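Local atomic coordinates of SspB protein (Streptomyces clavuligerus, PDB entry 6JUF), a protein that probably acts as a DNA-cleaving, metal-binding component of the SspABCD-SspE system, a phosphorothioation-sensing defence of bacteria against phages. Residues 105-110 against 202-207; 113-118 against 266-271; 147-152 against 164-169. All coordinates share one frame; numbering follows the deposited sequence.

Contact 1. Residues 105-110 against 202-207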
loop_
_atom_site.group_PDB
_atom_site.type_symbol
_atom_site.label_atom_id
_atom_site.label_comp_id
_atom_site.label_asym_id
_atom_site.label_seq_id
_atom_site.Cartn_x
_atom_site.Cartn_y
_atom_site.Cartn_z
ATOM N N GLU B 105 -2.078 0.426 8.131
ATOM C CA GLU B 105 -0.677 0.664 8.433
ATOM C C GLU B 105 0.011 -0.608 8.948
ATOM O O GLU B 105 1.275 -0.663 8.912
ATOM C CB GLU B 105 -0.484 1.764 9.535
ATOM C CG GLU B 105 -1.032 3.078 9.080
ATOM C CD GLU B 105 -1.084 4.094 10.211
ATOM O OE1 GLU B 105 -0.171 4.064 11.093
ATOM O OE2 GLU B 105 -2.043 4.926 10.210
ATOM N N GLU B 106 -0.755 -1.565 9.467
ATOM C CA GLU B 106 -0.183 -2.792 10.025
ATOM C C GLU B 106 -0.420 -3.959 9.076
ATOM O O GLU B 106 -1.525 -4.185 8.602
ATOM C CB GLU B 106 -0.814 -3.093 11.396
ATOM C CG GLU B 106 -0.279 -2.162 12.462
ATOM C CD GLU B 106 -0.703 -2.568 13.853
ATOM O OE1 GLU B 106 -0.860 -3.780 14.144
ATOM O OE2 GLU B 106 -0.891 -1.634 14.669
ATOM N N LEU B 107 0.662 -4.734 8.842
ATOM C CA LEU B 107 0.513 -5.894 7.948
ATOM C C LEU B 107 -0.472 -6.917 8.473
ATOM O O LEU B 107 -1.154 -7.581 7.656
ATOM C CB LEU B 107 1.857 -6.544 7.616
ATOM C CG LEU B 107 2.731 -5.612 6.727
ATOM C CD1 LEU B 107 4.147 -6.155 6.552
ATOM C CD2 LEU B 107 2.113 -5.323 5.366
ATOM N N GLY B 108 -0.593 -7.034 9.817
ATOM C CA GLY B 108 -1.658 -7.891 10.353
ATOM C C GLY B 108 -3.053 -7.623 9.796
ATOM O O GLY B 108 -3.875 -8.527 9.746
ATOM N N SER B 109 -3.352 -6.344 9.475
ATOM C CA SER B 109 -4.684 -5.957 9.004
ATOM C C SER B 109 -4.904 -6.462 7.569
ATOM O O SER B 109 -6.025 -6.790 7.185
ATOM C CB SER B 109 -4.807 -4.444 9.023
ATOM O OG SER B 109 -4.626 -3.955 10.335
ATOM N N LEU B 110 -3.817 -6.603 6.813
ATOM C CA LEU B 110 -3.957 -7.207 5.477
ATOM C C LEU B 110 -4.088 -8.744 5.568
ATOM O O LEU B 110 -4.889 -9.353 4.842
ATOM C CB LEU B 110 -2.740 -6.870 4.568
ATOM C CG LEU B 110 -2.744 -5.375 4.231
ATOM C CD1 LEU B 110 -1.360 -4.789 4.024
ATOM C CD2 LEU B 110 -3.770 -5.155 3.072
ATOM N N PHE B 202 -1.809 -6.239 -0.684
ATOM C CA PHE B 202 -1.694 -7.659 -0.354
ATOM C C PHE B 202 -0.400 -8.292 -0.827
ATOM O O PHE B 202 -0.035 -9.369 -0.342
ATOM C CB PHE B 202 -2.906 -8.419 -0.885
ATOM C CG PHE B 202 -4.191 -7.985 -0.202
ATOM C CD1 PHE B 202 -4.566 -8.551 1.016
ATOM C CD2 PHE B 202 -4.933 -6.902 -0.698
ATOM C CE1 PHE B 202 -5.748 -8.164 1.660
ATOM C CE2 PHE B 202 -6.080 -6.464 -0.018
ATOM C CZ PHE B 202 -6.483 -7.100 1.177
ATOM N N ARG B 203 0.317 -7.595 -1.724
ATOM C CA ARG B 203 1.612 -8.115 -2.160
ATOM C C ARG B 203 2.616 -8.174 -1.009
ATOM O O ARG B 203 3.556 -8.991 -1.029
ATOM C CB ARG B 203 2.157 -7.321 -3.350
ATOM C CG ARG B 203 1.251 -7.344 -4.553
ATOM C CD ARG B 203 1.709 -6.330 -5.595
ATOM N NE ARG B 203 0.743 -6.374 -6.720
ATOM C CZ ARG B 203 0.447 -5.295 -7.452
ATOM N NH1 ARG B 203 1.085 -4.167 -7.201
ATOM N NH2 ARG B 203 -0.429 -5.342 -8.447
ATOM N N GLU B 204 2.407 -7.345 0.012
ATOM C CA GLU B 204 3.316 -7.345 1.149
ATOM C C GLU B 204 3.250 -8.609 1.963
ATOM O O GLU B 204 4.172 -8.839 2.755
ATOM C CB GLU B 204 3.078 -6.152 2.102
ATOM C CG GLU B 204 3.488 -4.865 1.460
ATOM C CD GLU B 204 4.077 -3.908 2.488
ATOM O OE1 GLU B 204 3.597 -2.785 2.589
ATOM O OE2 GLU B 204 5.035 -4.305 3.182
ATOM N N LEU B 205 2.212 -9.418 1.777
ATOM C CA LEU B 205 2.062 -10.683 2.544
ATOM C C LEU B 205 3.050 -11.736 2.049
ATOM O O LEU B 205 3.249 -12.721 2.751
ATOM C CB LEU B 205 0.601 -11.221 2.520
ATOM C CG LEU B 205 -0.459 -10.204 3.009
ATOM C CD1 LEU B 205 -1.830 -10.865 2.974
ATOM C CD2 LEU B 205 -0.078 -9.582 4.383
ATOM N N GLY B 206 3.675 -11.495 0.868
ATOM C CA GLY B 206 4.641 -12.475 0.324
ATOM C C GLY B 206 4.086 -13.893 0.123
ATOM O O GLY B 206 4.826 -14.875 0.299
ATOM N N LEU B 207 2.801 -14.011 -0.205
ATOM C CA LEU B 207 2.142 -15.359 -0.342
ATOM C C LEU B 207 2.397 -16.048 -1.653
ATOM O O LEU B 207 2.162 -17.225 -1.742
ATOM C CB LEU B 207 0.615 -15.240 -0.129
ATOM C CG LEU B 207 0.194 -15.179 1.345
ATOM C CD1 LEU B 207 -1.245 -14.632 1.416
ATOM C CD2 LEU B 207 0.314 -16.582 1.955
#
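Leu-110 and Phe-202 form the aromatic part of this contact. The methyl CD2 of Leu-110 lies over the centre of the Phe-202 ring, 3.8 Å from the centroid and only 12° off the ring normal, which meets the geometry of a CH-pi interaction. The backbone of the same leucine closes on the ring as well, with Leu-110 O 3.5 Å from Phe-202 CE1. In keeping with that direct approach, the backbones come within 6.3 Å, measured from CA of Leu-110 to CA of Phe-202.

Leu-205 adds a methyl contact. Its CD2 meets Leu-110 CB at 3.8 Å and also approaches the backbone carbonyl of Leu-107, with Leu-107 O at 4.0 Å, so one methyl bears on two residues of the helix start.

A third kind of contact sets hydrocarbon against the stem of an acid. Leu-107 CD2 sits 3.5 Å from Glu-204 CB, the two side chains crossing at about a right angle. Glu-204 bends at its second torsion (chi2 -145°), which swings CD to within 3.8 Å of Leu-107 CD2. The carboxylate is buried yet well supplied with partners: OE2 makes a salt bridge to Arg-203 of the second subunit, and OE1 accepts a hydrogen bond from Cys-200 N of that subunit. Apolar packing within the chain thus lies directly beside the subunit interface, where the charged end of Glu-204 is paired.

In the fold, the start of helix 107-118 rests on the 3-10 segment that runs through 202-205, ahead of strand 208-211. Phe-202 also meets the ring of Phe-67, their planes about 5° apart, and touches Met-179 of helix 166-180, while Leu-205 packs on Trp-111 of helix 107-118.

Contact 2. Residues 113-118 against 266-271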
loop_
_atom_site.group_PDB
_atom_site.type_symbol
_atom_site.label_atom_id
_atom_site.label_comp_id
_atom_site.label_asym_id
_atom_site.label_seq_id
_atom_site.Cartn_x
_atom_site.Cartn_y
_atom_site.Cartn_z
ATOM N N LEU B 113 -7.783 -9.083 6.433
ATOM C CA LEU B 113 -8.636 -8.901 5.241
ATOM C C LEU B 113 -8.602 -10.128 4.340
ATOM O O LEU B 113 -9.625 -10.547 3.815
ATOM C CB LEU B 113 -8.267 -7.618 4.472
ATOM C CG LEU B 113 -8.822 -6.328 5.160
ATOM C CD1 LEU B 113 -8.057 -5.124 4.598
ATOM C CD2 LEU B 113 -10.325 -6.195 4.973
ATOM N N HIS B 114 -7.398 -10.721 4.178
ATOM C CA HIS B 114 -7.234 -11.945 3.400
ATOM C C HIS B 114 -8.071 -13.078 3.994
ATOM O O HIS B 114 -8.811 -13.779 3.293
ATOM C CB HIS B 114 -5.732 -12.300 3.320
ATOM C CG HIS B 114 -5.482 -13.604 2.667
ATOM N ND1 HIS B 114 -5.031 -14.725 3.336
ATOM C CD2 HIS B 114 -5.633 -13.969 1.342
ATOM C CE1 HIS B 114 -4.904 -15.737 2.426
ATOM N NE2 HIS B 114 -5.310 -15.272 1.233
ATOM N N TRP B 115 -8.030 -13.195 5.327
ATOM C CA TRP B 115 -8.851 -14.176 6.025
ATOM C C TRP B 115 -10.347 -13.919 5.747
ATOM O O TRP B 115 -11.112 -14.842 5.434
ATOM C CB TRP B 115 -8.540 -14.083 7.530
ATOM C CG TRP B 115 -9.398 -15.054 8.343
ATOM C CD1 TRP B 115 -10.490 -14.740 9.176
ATOM C CD2 TRP B 115 -9.303 -16.534 8.361
ATOM N NE1 TRP B 115 -11.021 -15.863 9.725
ATOM C CE2 TRP B 115 -10.335 -16.995 9.292
ATOM C CE3 TRP B 115 -8.425 -17.472 7.779
ATOM C CZ2 TRP B 115 -10.560 -18.344 9.530
ATOM C CZ3 TRP B 115 -8.677 -18.823 8.045
ATOM C CH2 TRP B 115 -9.738 -19.231 8.899
ATOM N N TRP B 116 -10.747 -12.625 5.782
ATOM C CA TRP B 116 -12.157 -12.312 5.537
ATOM C C TRP B 116 -12.603 -12.592 4.133
ATOM O O TRP B 116 -13.710 -13.061 3.917
ATOM C CB TRP B 116 -12.488 -10.877 5.887
ATOM C CG TRP B 116 -12.465 -10.630 7.390
ATOM C CD1 TRP B 116 -12.405 -11.594 8.438
ATOM C CD2 TRP B 116 -12.527 -9.327 8.065
ATOM N NE1 TRP B 116 -12.404 -10.961 9.670
ATOM C CE2 TRP B 116 -12.455 -9.603 9.522
ATOM C CE3 TRP B 116 -12.573 -8.007 7.636
ATOM C CZ2 TRP B 116 -12.487 -8.561 10.476
ATOM C CZ3 TRP B 116 -12.619 -6.988 8.588
ATOM C CH2 TRP B 116 -12.535 -7.245 9.990
ATOM N N LEU B 117 -11.672 -12.429 3.176
ATOM C CA LEU B 117 -11.995 -12.674 1.763
ATOM C C LEU B 117 -12.327 -14.191 1.565
ATOM O O LEU B 117 -13.227 -14.543 0.843
ATOM C CB LEU B 117 -10.823 -12.276 0.856
ATOM C CG LEU B 117 -11.004 -12.526 -0.654
ATOM C CD1 LEU B 117 -12.259 -11.790 -1.251
ATOM C CD2 LEU B 117 -9.762 -12.125 -1.420
ATOM N N LEU B 118 -11.568 -15.030 2.250
ATOM C CA LEU B 118 -11.687 -16.498 2.122
ATOM C C LEU B 118 -12.812 -17.051 3.001
ATOM O O LEU B 118 -13.285 -18.164 2.835
ATOM C CB LEU B 118 -10.347 -17.160 2.462
ATOM C CG LEU B 118 -9.184 -16.929 1.514
ATOM C CD1 LEU B 118 -7.924 -17.493 2.135
ATOM C CD2 LEU B 118 -9.457 -17.531 0.128
ATOM N N ARG B 266 -4.007 -23.577 5.622
ATOM C CA ARG B 266 -4.089 -23.389 4.167
ATOM C C ARG B 266 -4.342 -21.924 3.791
ATOM O O ARG B 266 -3.943 -21.517 2.694
ATOM C CB ARG B 266 -5.158 -24.292 3.556
ATOM C CG ARG B 266 -4.665 -25.705 3.217
ATOM C CD ARG B 266 -4.663 -25.718 1.679
ATOM N NE ARG B 266 -4.790 -27.064 1.270
ATOM C CZ ARG B 266 -5.016 -27.464 0.066
ATOM N NH1 ARG B 266 -5.110 -26.581 -0.967
ATOM N NH2 ARG B 266 -5.060 -28.752 -0.098
ATOM N N ALA B 267 -4.977 -21.152 4.660
ATOM C CA ALA B 267 -5.292 -19.767 4.281
ATOM C C ALA B 267 -4.036 -18.894 4.369
ATOM O O ALA B 267 -3.775 -18.064 3.505
ATOM C CB ALA B 267 -6.395 -19.149 5.188
ATOM N N PHE B 268 -3.271 -19.115 5.408
ATOM C CA PHE B 268 -2.063 -18.315 5.645
ATOM C C PHE B 268 -0.797 -19.002 5.157
ATOM O O PHE B 268 0.280 -18.405 5.232
ATOM C CB PHE B 268 -1.912 -17.930 7.134
ATOM C CG PHE B 268 -3.088 -17.137 7.700
ATOM C CD1 PHE B 268 -3.743 -16.165 6.914
ATOM C CD2 PHE B 268 -3.423 -17.246 9.035
ATOM C CE1 PHE B 268 -4.756 -15.352 7.461
ATOM C CE2 PHE B 268 -4.436 -16.439 9.596
ATOM C CZ PHE B 268 -5.078 -15.474 8.812
ATOM N N ARG B 269 -0.906 -20.259 4.748
ATOM C CA ARG B 269 0.226 -21.062 4.265
ATOM C C ARG B 269 1.300 -21.112 5.356
ATOM O O ARG B 269 2.459 -20.718 5.147
ATOM C CB ARG B 269 0.703 -20.598 2.857
ATOM C CG ARG B 269 -0.334 -20.882 1.746
ATOM C CD ARG B 269 -0.942 -22.284 1.887
ATOM N NE ARG B 269 -2.014 -22.599 0.912
ATOM C CZ ARG B 269 -1.787 -23.158 -0.264
ATOM N NH1 ARG B 269 -0.520 -23.426 -0.617
ATOM N NH2 ARG B 269 -2.802 -23.411 -1.092
ATOM N N ILE B 270 0.873 -21.500 6.551
ATOM C CA ILE B 270 1.780 -21.702 7.704
ATOM C C ILE B 270 1.697 -23.136 8.189
ATOM O O ILE B 270 0.694 -23.807 7.981
ATOM C CB ILE B 270 1.483 -20.702 8.845
ATOM C CG1 ILE B 270 0.004 -20.842 9.303
ATOM C CG2 ILE B 270 1.865 -19.286 8.341
ATOM C CD1 ILE B 270 -0.347 -19.962 10.507
ATOM N N ARG B 271 2.797 -23.602 8.793
ATOM C CA ARG B 271 2.915 -24.965 9.295
ATOM C C ARG B 271 2.208 -25.177 10.634
ATOM O O ARG B 271 2.004 -24.222 11.369
ATOM C CB ARG B 271 4.399 -25.302 9.442
ATOM C CG ARG B 271 5.100 -25.307 8.101
ATOM C CD ARG B 271 6.444 -26.009 8.151
ATOM N NE ARG B 271 7.376 -25.449 7.159
ATOM C CZ ARG B 271 7.239 -25.510 5.831
ATOM N NH1 ARG B 271 6.191 -26.108 5.265
ATOM N NH2 ARG B 271 8.161 -24.958 5.053
#
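Trp-115 and Leu-118 pack against Ala-267 and Phe-268 in a buried, apolar helix-to-helix contact that joins the second half of helix 107-118 to the end of helix 264-268, about 8 Å from the centre of the chain to the centre of the contact. The focus is the small methyl of Ala-267, whose CA-CB bond is directed at the other helix. Its CB lies near the plane of the indole at the edge of the six-membered ring, 3.7 Å from Trp-115 CZ3. Leu-118 adds CD1 to the same methyl at 3.8 Å, so one CB is met by two side chains of the opposing helix.

Phe-268 supplies the second apolar element. Its CZ comes within 3.9 Å of Trp-115 CB, and the two side chains cross at about a right angle. The centroids of the six-membered ring of Trp-115 and the Phe-268 ring are 5.7 Å apart with planes at 49°, an oblique pairing. The indole NE1 is hydrogen-bonded to Asp-240 OD2 of helix 231-243.

Beside Phe-268 a side chain folds back on its own helix end. Arg-269, which leaves helical geometry with positive phi, directs NE to Arg-266 O at 2.8 Å; NE lies in the carbonyl plane on a lone pair of Arg-266 O, although the N-H···O angle of 138° is well short of straight.

Hydrocarbon and aromatic surfaces thus carry the helix-to-helix contact, while the indole N-H turns to Asp-240, and the guanidinium of Arg-269 to Arg-266 O, Phe-135 O and Ser-141 OG.

Contact 3. Residues 147-152 against 164-169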
loop_
_atom_site.group_PDB
_atom_site.type_symbol
_atom_site.label_atom_id
_atom_site.label_comp_id
_atom_site.label_asym_id
_atom_site.label_seq_id
_atom_site.Cartn_x
_atom_site.Cartn_y
_atom_site.Cartn_z
ATOM N N ASP B 147 -2.931 -24.253 -15.453
ATOM C CA ASP B 147 -3.174 -25.336 -14.478
ATOM C C ASP B 147 -4.179 -24.951 -13.396
ATOM O O ASP B 147 -5.159 -25.697 -13.135
ATOM C CB ASP B 147 -1.913 -25.794 -13.718
ATOM C CG ASP B 147 -0.872 -26.468 -14.618
ATOM O OD1 ASP B 147 -1.192 -27.032 -15.706
ATOM O OD2 ASP B 147 0.296 -26.381 -14.160
ATOM N N LEU B 148 -3.999 -23.748 -12.848
ATOM C CA LEU B 148 -4.943 -23.267 -11.849
ATOM C C LEU B 148 -6.343 -23.042 -12.413
ATOM O O LEU B 148 -7.357 -23.389 -11.806
ATOM C CB LEU B 148 -4.417 -22.019 -11.152
ATOM C CG LEU B 148 -5.311 -21.496 -10.023
ATOM C CD1 LEU B 148 -5.517 -22.545 -8.917
ATOM C CD2 LEU B 148 -4.684 -20.232 -9.457
ATOM N N THR B 149 -6.394 -22.446 -13.603
ATOM C CA THR B 149 -7.674 -22.312 -14.271
ATOM C C THR B 149 -8.395 -23.679 -14.400
ATOM O O THR B 149 -9.592 -23.794 -14.089
ATOM C CB THR B 149 -7.497 -21.647 -15.660
ATOM O OG1 THR B 149 -7.034 -20.303 -15.451
ATOM C CG2 THR B 149 -8.850 -21.642 -16.439
ATOM N N GLN B 150 -7.654 -24.708 -14.828
ATOM C CA GLN B 150 -8.298 -26.033 -15.038
ATOM C C GLN B 150 -8.824 -26.652 -13.737
ATOM O O GLN B 150 -9.923 -27.249 -13.701
ATOM C CB GLN B 150 -7.362 -26.980 -15.815
ATOM C CG GLN B 150 -7.297 -26.577 -17.288
ATOM C CD GLN B 150 -8.683 -26.439 -17.947
ATOM O OE1 GLN B 150 -9.031 -25.371 -18.525
ATOM N NE2 GLN B 150 -9.478 -27.527 -17.891
ATOM N N VAL B 151 -8.082 -26.474 -12.641
ATOM C CA VAL B 151 -8.566 -26.955 -11.359
ATOM C C VAL B 151 -9.850 -26.252 -10.924
ATOM O O VAL B 151 -10.786 -26.886 -10.479
ATOM C CB VAL B 151 -7.462 -26.940 -10.286
ATOM C CG1 VAL B 151 -8.010 -27.422 -8.932
ATOM C CG2 VAL B 151 -6.397 -27.906 -10.720
ATOM N N ILE B 152 -9.892 -24.931 -11.098
ATOM C CA ILE B 152 -11.098 -24.211 -10.739
ATOM C C ILE B 152 -12.283 -24.663 -11.621
ATOM O O ILE B 152 -13.350 -24.884 -11.106
ATOM C CB ILE B 152 -10.923 -22.694 -10.805
ATOM C CG1 ILE B 152 -9.856 -22.260 -9.784
ATOM C CG2 ILE B 152 -12.251 -22.025 -10.542
ATOM C CD1 ILE B 152 -9.219 -20.914 -10.073
ATOM N N PRO B 164 -19.971 -20.197 -14.473
ATOM C CA PRO B 164 -19.226 -19.324 -15.375
ATOM C C PRO B 164 -18.574 -20.011 -16.581
ATOM O O PRO B 164 -18.384 -21.238 -16.632
ATOM C CB PRO B 164 -18.100 -18.791 -14.458
ATOM C CG PRO B 164 -17.824 -19.966 -13.588
ATOM C CD PRO B 164 -19.236 -20.388 -13.213
ATOM N N VAL B 165 -18.232 -19.184 -17.548
ATOM C CA VAL B 165 -17.371 -19.617 -18.616
ATOM C C VAL B 165 -15.911 -19.593 -18.141
ATOM O O VAL B 165 -15.546 -18.893 -17.184
ATOM C CB VAL B 165 -17.580 -18.785 -19.920
ATOM C CG1 VAL B 165 -19.000 -18.982 -20.444
ATOM C CG2 VAL B 165 -17.328 -17.297 -19.671
ATOM N N GLU B 166 -15.095 -20.367 -18.823
ATOM C CA GLU B 166 -13.673 -20.499 -18.565
ATOM C C GLU B 166 -12.974 -19.137 -18.571
ATOM O O GLU B 166 -12.124 -18.858 -17.739
ATOM C CB GLU B 166 -13.062 -21.464 -19.577
ATOM C CG GLU B 166 -11.561 -21.667 -19.410
ATOM C CD GLU B 166 -11.008 -22.650 -20.403
ATOM O OE1 GLU B 166 -11.069 -23.860 -20.135
ATOM O OE2 GLU B 166 -10.561 -22.211 -21.462
ATOM N N ALA B 167 -13.389 -18.264 -19.472
ATOM C CA ALA B 167 -12.766 -16.945 -19.591
ATOM C C ALA B 167 -12.891 -16.171 -18.298
ATOM O O ALA B 167 -11.953 -15.409 -17.918
ATOM C CB ALA B 167 -13.327 -16.150 -20.783
ATOM N N SER B 168 -14.027 -16.299 -17.624
ATOM C CA SER B 168 -14.156 -15.612 -16.318
ATOM C C SER B 168 -13.222 -16.192 -15.265
ATOM O O SER B 168 -12.677 -15.451 -14.412
ATOM C CB SER B 168 -15.585 -15.698 -15.802
ATOM O OG SER B 168 -16.458 -15.113 -16.740
ATOM N N ILE B 169 -13.089 -17.506 -15.244
ATOM C CA ILE B 169 -12.181 -18.144 -14.273
ATOM C C ILE B 169 -10.744 -17.702 -14.591
ATOM O O ILE B 169 -9.954 -17.410 -13.678
ATOM C CB ILE B 169 -12.361 -19.667 -14.304
ATOM C CG1 ILE B 169 -13.758 -20.012 -13.724
ATOM C CG2 ILE B 169 -11.217 -20.361 -13.527
ATOM C CD1 ILE B 169 -14.255 -21.443 -13.973
#
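Thr-149, which touches both Glu-166 and Ile-169 across the contact, hydrogen-bonds through OG1 to Leu-145 O, one turn back in its own helix. With the hydroxyl held there, its other branch serves the contact: CG2 stands anti to the backbone N and reaches Glu-166 CG at 4.0 Å. The same methyl is 4.0 Å from Ile-169 CG2, so it bears on two residues nearly one turn apart in the facing helix.

Ile-169 is the chief apolar partner, with the largest share of buried surface among the residues of the contact. Its CG2 packs 3.6 Å from Ile-152 CG2, and Ile-169 CD1 follows at 4.0 Å from that same Ile-152 methyl. The two isoleucine side chains run alongside in opposite senses, with Ile-169 CG2 against both CB and CG2 of Ile-152. The backbone is close too: Ile-169 CG2 lies 3.8 Å from Thr-149 O, and the CA atoms of Thr-149 and Ile-169 are 6.1 Å apart.

Toward the solvent the contact becomes polar. The extended chain of Glu-166 carries its carboxylate to the amide end of Gln-150, with the two flat groups turned 88° against each other. Both residues are exposed and also touch crystal neighbours, so their conformations may be partly set by the lattice.

The contact joins consecutive helices, the first half of 145-159 and the first turn of 166-180, where Val-165 occupies the N-cap position. Val-173 of the later helix extends the packing onto Thr-149 and Ile-152, Val-153 and Val-156 of the earlier one add to it around Ile-169, and Ile-152 also touches Val-133 of helix 129-137.

How the contacts relate
From the N terminus, residues 105-110, which lead into helix 107-118, open contact 1, and residues 113-118 of the same helix open contact 2. Contact 3 then closes a short loop between helices 145-159 and 166-180, nested inside both longer loops. Residues 202-207 close contact 1 and residues 266-271 close contact 2, so these two loops cross. Their centres are about 11 Å apart and they touch: Phe-202 CZ lies 3.8 Å from Leu-113 CB, and Leu-207 CD2 lies 3.7 Å from Phe-268 O. Helix 107-118 thereby ties the 3-10 segment through 202-205 to helix 264-268. Contact 3 stands apart, its centre about 26 Å from that of contact 1 and 21 Å from that of contact 2.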